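Local structure of alpha-2,3-sialyltransferase (Campylobacter jejuni, 2P2V) at residues A[74-79]-A[258-264]; A[102-108]-A[280-284]. The protein probably transfers sialic acid from a CMP-activated donor in alpha-2,3 linkage to acceptor glycans, this chain being the N-terminal part that holds the donor pocket. All coordinates share one frame; numbering follows the deposited sequence.

Contact 1: residues A[74-79]-A[258-264]; sequences LQQYHT and INDILLT
Thr79 and Leu262 make the direct polar link here. Leu262 N donates to Thr79 OG1 at 2.9 Å, with an N-H...O angle of 159°. The same hydroxyl donates to Gln75 O one helical turn back, and Thr79 OG1 lies 2.9 Å from that Gln75 O, well above its carbonyl plane. Thr79 OG1 sits beside its own backbone N (chi1 -61°), which lets it serve both partners. Van der Waals contacts lie beside this link. Leu262 CB lies 3.5 Å from His78 CD2, oblique to the ring, and its side chain crosses the imidazole at about a right angle. Ile261 CD1 meets the amide carbon Gln76 CD at 3.6 Å. Thr79 CG2 passes Ile258 CG2 at 4.1 Å. A water lies in the His78 ring plane, 2.8 Å from His78 NE2, and donates to Leu263 O at 2.6 Å.

Outer partners set these groups. Tyr139 of the second subunit bonds His78 ND1, and Tyr143 of that subunit meets the His78 ring at a shallow angle. Gln76 OE1 takes a bond from Tyr52, while the Gln76 side chain also touches the bound CMP-sialic acid analogue. The threonine hydroxyl thus works as donor and acceptor at once. Both His78 nitrogens have partners, which should restrain the rotation of its ring.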
loop_
_atom_site.group_PDB
_atom_site.type_symbol
_atom_site.label_atom_id
_atom_site.label_comp_id
_atom_site.label_asym_id
_atom_site.label_seq_id
_atom_site.Cartn_x
_atom_site.Cartn_y
_atom_site.Cartn_z
ATOM N N LEU A 74 -8.128 -10.947 20.737
ATOM C CA LEU A 74 -6.909 -11.055 21.538
ATOM C C LEU A 74 -6.998 -12.156 22.584
ATOM O O LEU A 74 -6.068 -12.946 22.722
ATOM C CB LEU A 74 -6.628 -9.683 22.237
ATOM C CG LEU A 74 -5.332 -9.611 23.083
ATOM C CD1 LEU A 74 -4.132 -9.309 22.258
ATOM C CD2 LEU A 74 -5.545 -8.423 24.067
ATOM N N GLN A 75 -8.081 -12.158 23.379
ATOM C CA GLN A 75 -8.256 -13.190 24.403
ATOM C C GLN A 75 -8.488 -14.587 23.765
ATOM O O GLN A 75 -7.926 -15.592 24.214
ATOM C CB GLN A 75 -9.415 -12.819 25.323
ATOM C CG GLN A 75 -9.127 -11.520 26.110
ATOM C CD GLN A 75 -9.526 -10.224 25.394
ATOM O OE1 GLN A 75 -9.773 -10.196 24.183
ATOM N NE2 GLN A 75 -9.584 -9.114 26.171
ATOM N N GLN A 76 -9.256 -14.634 22.680
ATOM C CA GLN A 76 -9.574 -15.964 22.122
ATOM C C GLN A 76 -8.338 -16.592 21.488
ATOM O O GLN A 76 -8.165 -17.843 21.498
ATOM C CB GLN A 76 -10.646 -15.839 21.045
ATOM C CG GLN A 76 -12.033 -15.435 21.465
ATOM C CD GLN A 76 -12.769 -16.466 22.270
ATOM O OE1 GLN A 76 -12.182 -17.282 22.991
ATOM N NE2 GLN A 76 -14.086 -16.460 22.117
ATOM N N TYR A 77 -7.514 -15.766 20.849
ATOM C CA TYR A 77 -6.245 -16.277 20.250
ATOM C C TYR A 77 -5.374 -16.941 21.321
ATOM O O TYR A 77 -4.887 -18.023 21.165
ATOM C CB TYR A 77 -5.496 -15.116 19.591
ATOM C CG TYR A 77 -4.221 -15.517 18.878
ATOM C CD1 TYR A 77 -4.269 -16.055 17.581
ATOM C CD2 TYR A 77 -2.984 -15.398 19.492
ATOM C CE1 TYR A 77 -3.086 -16.437 16.927
ATOM C CE2 TYR A 77 -1.778 -15.771 18.829
ATOM C CZ TYR A 77 -1.861 -16.249 17.549
ATOM O OH TYR A 77 -0.664 -16.578 16.964
ATOM N N HIS A 78 -5.199 -16.238 22.449
ATOM C CA HIS A 78 -4.457 -16.768 23.574
ATOM C C HIS A 78 -5.145 -18.049 24.124
ATOM O O HIS A 78 -4.480 -19.053 24.410
ATOM C CB HIS A 78 -4.470 -15.625 24.643
ATOM C CG HIS A 78 -4.004 -16.075 25.994
ATOM N ND1 HIS A 78 -2.798 -16.699 26.196
ATOM C CD2 HIS A 78 -4.587 -15.963 27.215
ATOM C CE1 HIS A 78 -2.678 -17.011 27.474
ATOM N NE2 HIS A 78 -3.753 -16.566 28.112
ATOM N N THR A 79 -6.463 -18.049 24.205
ATOM C CA THR A 79 -7.203 -19.221 24.731
ATOM C C THR A 79 -6.950 -20.401 23.805
ATOM O O THR A 79 -6.633 -21.493 24.260
ATOM C CB THR A 79 -8.712 -18.958 24.854
ATOM O OG1 THR A 79 -8.952 -17.867 25.771
ATOM C CG2 THR A 79 -9.427 -20.184 25.430
ATOM N N ILE A 258 -9.775 -26.045 30.431
ATOM C CA ILE A 258 -10.153 -24.653 30.201
ATOM C C ILE A 258 -11.639 -24.607 29.860
ATOM O O ILE A 258 -12.100 -25.233 28.878
ATOM C CB ILE A 258 -9.329 -24.036 29.023
ATOM C CG1 ILE A 258 -7.822 -23.966 29.368
ATOM C CG2 ILE A 258 -9.884 -22.681 28.646
ATOM C CD1 ILE A 258 -6.902 -23.768 28.165
ATOM N N ASN A 259 -12.388 -23.871 30.656
ATOM C CA ASN A 259 -13.822 -23.782 30.486
ATOM C C ASN A 259 -14.338 -22.375 30.476
ATOM O O ASN A 259 -15.549 -22.163 30.518
ATOM C CB ASN A 259 -14.544 -24.552 31.594
ATOM C CG ASN A 259 -14.289 -23.980 33.001
ATOM O OD1 ASN A 259 -13.434 -23.103 33.220
ATOM N ND2 ASN A 259 -15.033 -24.508 33.973
ATOM N N ASP A 260 -13.436 -21.396 30.470
ATOM C CA ASP A 260 -13.843 -19.974 30.376
ATOM C C ASP A 260 -12.762 -19.341 29.495
ATOM O O ASP A 260 -11.679 -19.915 29.363
ATOM C CB ASP A 260 -13.860 -19.347 31.769
ATOM C CG ASP A 260 -14.636 -18.046 31.834
ATOM O OD1 ASP A 260 -15.142 -17.583 30.794
ATOM O OD2 ASP A 260 -14.716 -17.451 32.958
ATOM N N ILE A 261 -13.101 -18.225 28.856
ATOM C CA ILE A 261 -12.161 -17.470 28.018
ATOM C C ILE A 261 -11.034 -16.980 28.924
ATOM O O ILE A 261 -11.302 -16.511 30.044
ATOM C CB ILE A 261 -12.864 -16.289 27.259
ATOM C CG1 ILE A 261 -11.934 -15.623 26.247
ATOM C CG2 ILE A 261 -13.495 -15.213 28.264
ATOM C CD1 ILE A 261 -12.703 -14.633 25.316
ATOM N N LEU A 262 -9.792 -17.147 28.474
ATOM C CA LEU A 262 -8.638 -16.678 29.267
ATOM C C LEU A 262 -8.465 -15.178 29.261
ATOM O O LEU A 262 -8.716 -14.482 28.281
ATOM C CB LEU A 262 -7.358 -17.346 28.779
ATOM C CG LEU A 262 -7.354 -18.882 28.802
ATOM C CD1 LEU A 262 -5.964 -19.403 28.551
ATOM C CD2 LEU A 262 -7.945 -19.479 30.114
ATOM N N LEU A 263 -7.985 -14.655 30.385
ATOM C CA LEU A 263 -7.727 -13.230 30.499
ATOM C C LEU A 263 -6.270 -13.021 30.126
ATOM O O LEU A 263 -5.463 -13.926 30.261
ATOM C CB LEU A 263 -7.916 -12.809 31.974
ATOM C CG LEU A 263 -9.242 -12.171 32.440
ATOM C CD1 LEU A 263 -10.510 -12.569 31.722
ATOM C CD2 LEU A 263 -9.365 -12.260 34.001
ATOM N N THR A 264 -5.898 -11.805 29.748
ATOM C CA THR A 264 -4.508 -11.558 29.389
ATOM C C THR A 264 -3.863 -10.713 30.489
ATOM O O THR A 264 -4.536 -9.926 31.110
ATOM C CB THR A 264 -4.431 -10.839 28.036
ATOM O OG1 THR A 264 -5.226 -9.657 28.099
ATOM C CG2 THR A 264 -5.059 -11.741 26.938
HETATM O O HOH W 1 -4.250 -16.135 30.809
#

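Contact 2: residues A[102-108]-A[280-284]; sequences PFIESND and DNKIM. With EDO (1,2-ethanediol), chain G.
An extended chi2 (179°) carries Met284 SD to the loop of Pro102 to Ser106, and the bend at chi3 (-56°) turns CE toward a bound ethanediol. Ser106 turns OG between its backbone N and carbonyl carbon, facing Asp280. Met284 SD lies 3.3 Å from Pro102 O and 3.8 Å from Ser106 N, so the thioether sits against backbone rather than against side chains. Ser106 OG makes only a weak bond to Asp280 OD2, at 3.3 Å. Its stronger partner is Phe109 N, in the first turn of helix 107-116. A water adds a second link: it accepts from Asp108 N at 3.0 Å and donates to Asp280 OD1 at 3.1 Å. The carboxylates of Asp108 and Asp280 come close, with Asp108 OD2 3.9 Å from Asp280 OD1 and their planes 69° apart. The N-terminal end of helix 107-116 may temper the charge of Asp108, and the water proton that of Asp280.

The ethanediol, probably from the crystallisation liquor, lies beside Met284 and bridges the two segments. Its O1 accepts from Ser106 N at 2.8 Å, and its O2 donates to Asn281 OD1 at 3.2 Å. The loop also reaches a subunit interface, where Pro102 and Phe103 pack on Phe272 and Gly269 of the third subunit. The arrangement is a serine N-cap at the start of helix 107-116, met by the last turn of helix 268-283 and by Met284, the last modelled residue. It joins the loop after strand 90-96 to the C-terminal end of the modelled chain.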
loop_
_atom_site.group_PDB
_atom_site.type_symbol
_atom_site.label_atom_id
_atom_site.label_comp_id
_atom_site.label_asym_id
_atom_site.label_seq_id
_atom_site.Cartn_x
_atom_site.Cartn_y
_atom_site.Cartn_z
ATOM N N PRO A 102 -15.521 -0.594 7.930
ATOM C CA PRO A 102 -14.803 0.210 8.949
ATOM C C PRO A 102 -15.624 0.605 10.179
ATOM O O PRO A 102 -15.047 1.137 11.154
ATOM C CB PRO A 102 -14.404 1.453 8.198
ATOM C CG PRO A 102 -15.496 1.599 7.090
ATOM C CD PRO A 102 -15.719 0.155 6.671
ATOM N N PHE A 103 -16.926 0.376 10.121
ATOM C CA PHE A 103 -17.791 0.517 11.289
ATOM C C PHE A 103 -17.934 -0.782 12.070
ATOM O O PHE A 103 -18.664 -0.843 13.087
ATOM C CB PHE A 103 -19.152 1.150 10.899
ATOM C CG PHE A 103 -19.935 0.329 9.896
ATOM C CD1 PHE A 103 -19.719 0.518 8.529
ATOM C CD2 PHE A 103 -20.828 -0.658 10.321
ATOM C CE1 PHE A 103 -20.433 -0.256 7.563
ATOM C CE2 PHE A 103 -21.534 -1.485 9.366
ATOM C CZ PHE A 103 -21.323 -1.276 7.974
ATOM N N ILE A 104 -17.281 -1.850 11.596
ATOM C CA ILE A 104 -17.274 -3.105 12.314
ATOM C C ILE A 104 -15.884 -3.428 12.827
ATOM O O ILE A 104 -15.699 -3.819 13.987
ATOM C CB ILE A 104 -17.815 -4.297 11.445
ATOM C CG1 ILE A 104 -19.169 -3.950 10.814
ATOM C CG2 ILE A 104 -17.855 -5.594 12.275
ATOM C CD1 ILE A 104 -19.843 -5.107 10.029
ATOM N N GLU A 105 -14.883 -3.295 11.971
ATOM C CA GLU A 105 -13.488 -3.538 12.300
ATOM C C GLU A 105 -12.729 -2.251 12.045
ATOM O O GLU A 105 -12.789 -1.678 10.967
ATOM C CB GLU A 105 -12.876 -4.670 11.460
ATOM C CG GLU A 105 -13.609 -6.049 11.591
ATOM C CD GLU A 105 -14.425 -6.372 10.316
ATOM O OE1 GLU A 105 -14.148 -5.731 9.289
ATOM O OE2 GLU A 105 -15.345 -7.223 10.353
ATOM N N SER A 106 -12.008 -1.771 13.045
ATOM C CA SER A 106 -11.321 -0.506 12.860
ATOM C C SER A 106 -10.171 -0.637 11.857
ATOM O O SER A 106 -9.623 -1.726 11.683
ATOM C CB SER A 106 -10.744 -0.023 14.189
ATOM O OG SER A 106 -9.542 -0.707 14.509
ATOM N N ASN A 107 -9.786 0.466 11.226
ATOM C CA ASN A 107 -8.614 0.465 10.325
ATOM C C ASN A 107 -7.391 -0.095 10.992
ATOM O O ASN A 107 -6.674 -0.920 10.408
ATOM C CB ASN A 107 -8.298 1.887 9.840
ATOM C CG ASN A 107 -9.360 2.448 8.940
ATOM O OD1 ASN A 107 -10.322 1.764 8.529
ATOM N ND2 ASN A 107 -9.180 3.714 8.580
ATOM N N ASP A 108 -7.139 0.328 12.242
ATOM C CA ASP A 108 -5.958 -0.161 12.938
ATOM C C ASP A 108 -6.034 -1.644 13.242
ATOM O O ASP A 108 -5.039 -2.298 13.170
ATOM C CB ASP A 108 -5.707 0.565 14.258
ATOM C CG ASP A 108 -5.002 1.953 14.072
ATOM O OD1 ASP A 108 -4.390 2.228 13.008
ATOM O OD2 ASP A 108 -5.055 2.761 15.039
ATOM N N ASP A 280 -10.695 3.229 19.442
ATOM C CA ASP A 280 -11.572 3.192 18.268
ATOM C C ASP A 280 -12.836 2.328 18.374
ATOM O O ASP A 280 -13.696 2.414 17.517
ATOM C CB ASP A 280 -10.796 3.002 16.951
ATOM C CG ASP A 280 -9.644 2.038 17.082
ATOM O OD1 ASP A 280 -8.482 2.443 16.836
ATOM O OD2 ASP A 280 -9.907 0.866 17.440
ATOM N N ASN A 281 -12.978 1.539 19.434
ATOM C CA ASN A 281 -14.293 0.962 19.748
ATOM C C ASN A 281 -15.217 2.046 20.281
ATOM O O ASN A 281 -16.432 1.975 20.119
ATOM C CB ASN A 281 -14.207 -0.189 20.767
ATOM C CG ASN A 281 -13.645 -1.480 20.162
ATOM O OD1 ASN A 281 -13.106 -1.474 19.058
ATOM N ND2 ASN A 281 -13.763 -2.584 20.897
ATOM N N LYS A 282 -14.627 3.048 20.927
ATOM C CA LYS A 282 -15.368 4.200 21.439
ATOM C C LYS A 282 -15.916 5.042 20.280
ATOM O O LYS A 282 -17.081 5.472 20.326
ATOM C CB LYS A 282 -14.471 5.054 22.343
ATOM C CG LYS A 282 -15.216 6.109 23.154
ATOM C CD LYS A 282 -14.234 7.058 23.810
ATOM C CE LYS A 282 -14.934 8.194 24.539
ATOM N NZ LYS A 282 -14.022 9.376 24.611
ATOM N N ILE A 283 -15.078 5.261 19.255
ATOM C CA ILE A 283 -15.463 5.960 18.012
ATOM C C ILE A 283 -16.605 5.218 17.283
ATOM O O ILE A 283 -17.651 5.814 16.989
ATOM C CB ILE A 283 -14.235 6.185 17.061
ATOM C CG1 ILE A 283 -13.167 7.042 17.751
ATOM C CG2 ILE A 283 -14.674 6.810 15.733
ATOM C CD1 ILE A 283 -11.784 7.024 17.070
ATOM N N MET A 284 -16.401 3.927 16.996
ATOM C CA MET A 284 -17.486 3.034 16.548
ATOM C C MET A 284 -18.446 2.761 17.735
ATOM O O MET A 284 -19.358 2.865 18.583
ATOM C CB MET A 284 -16.931 1.705 15.969
ATOM C CG MET A 284 -15.671 1.812 15.039
ATOM S SD MET A 284 -14.994 0.234 14.379
ATOM C CE MET A 284 -14.681 -0.700 15.882
HETATM C C1 EDO G . -12.116 -4.201 15.956
HETATM O O1 EDO G . -12.313 -2.817 15.627
HETATM C C2 EDO G . -13.358 -4.621 16.711
HETATM O O2 EDO G . -13.064 -4.480 18.087
HETATM O O HOH W 2 -8.246 2.702 13.802
#

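In the fold
The two contacts alternate along the chain: 74-79, 102-108, 258-264, then 280-284. Their centres are 22 Å apart and their nearest atoms about 9 Å, so they do not touch. The first segments follow strands 62-68 and 90-96, neighbours in the parallel sheet of this alpha/beta fold. Of the second segments, 258-264 lies in the loop before helix 268-283, and 280-284 forms its last turn and the end of the modelled chain. The C-terminal part of this chain thus meets the segments after two neighbouring strands at two places. Contact 1 borders the donor pocket through Gln76 and faces the second subunit. Contact 2 lies farther out, with Ile104 about 10 Å from the ligand, and faces the third subunit.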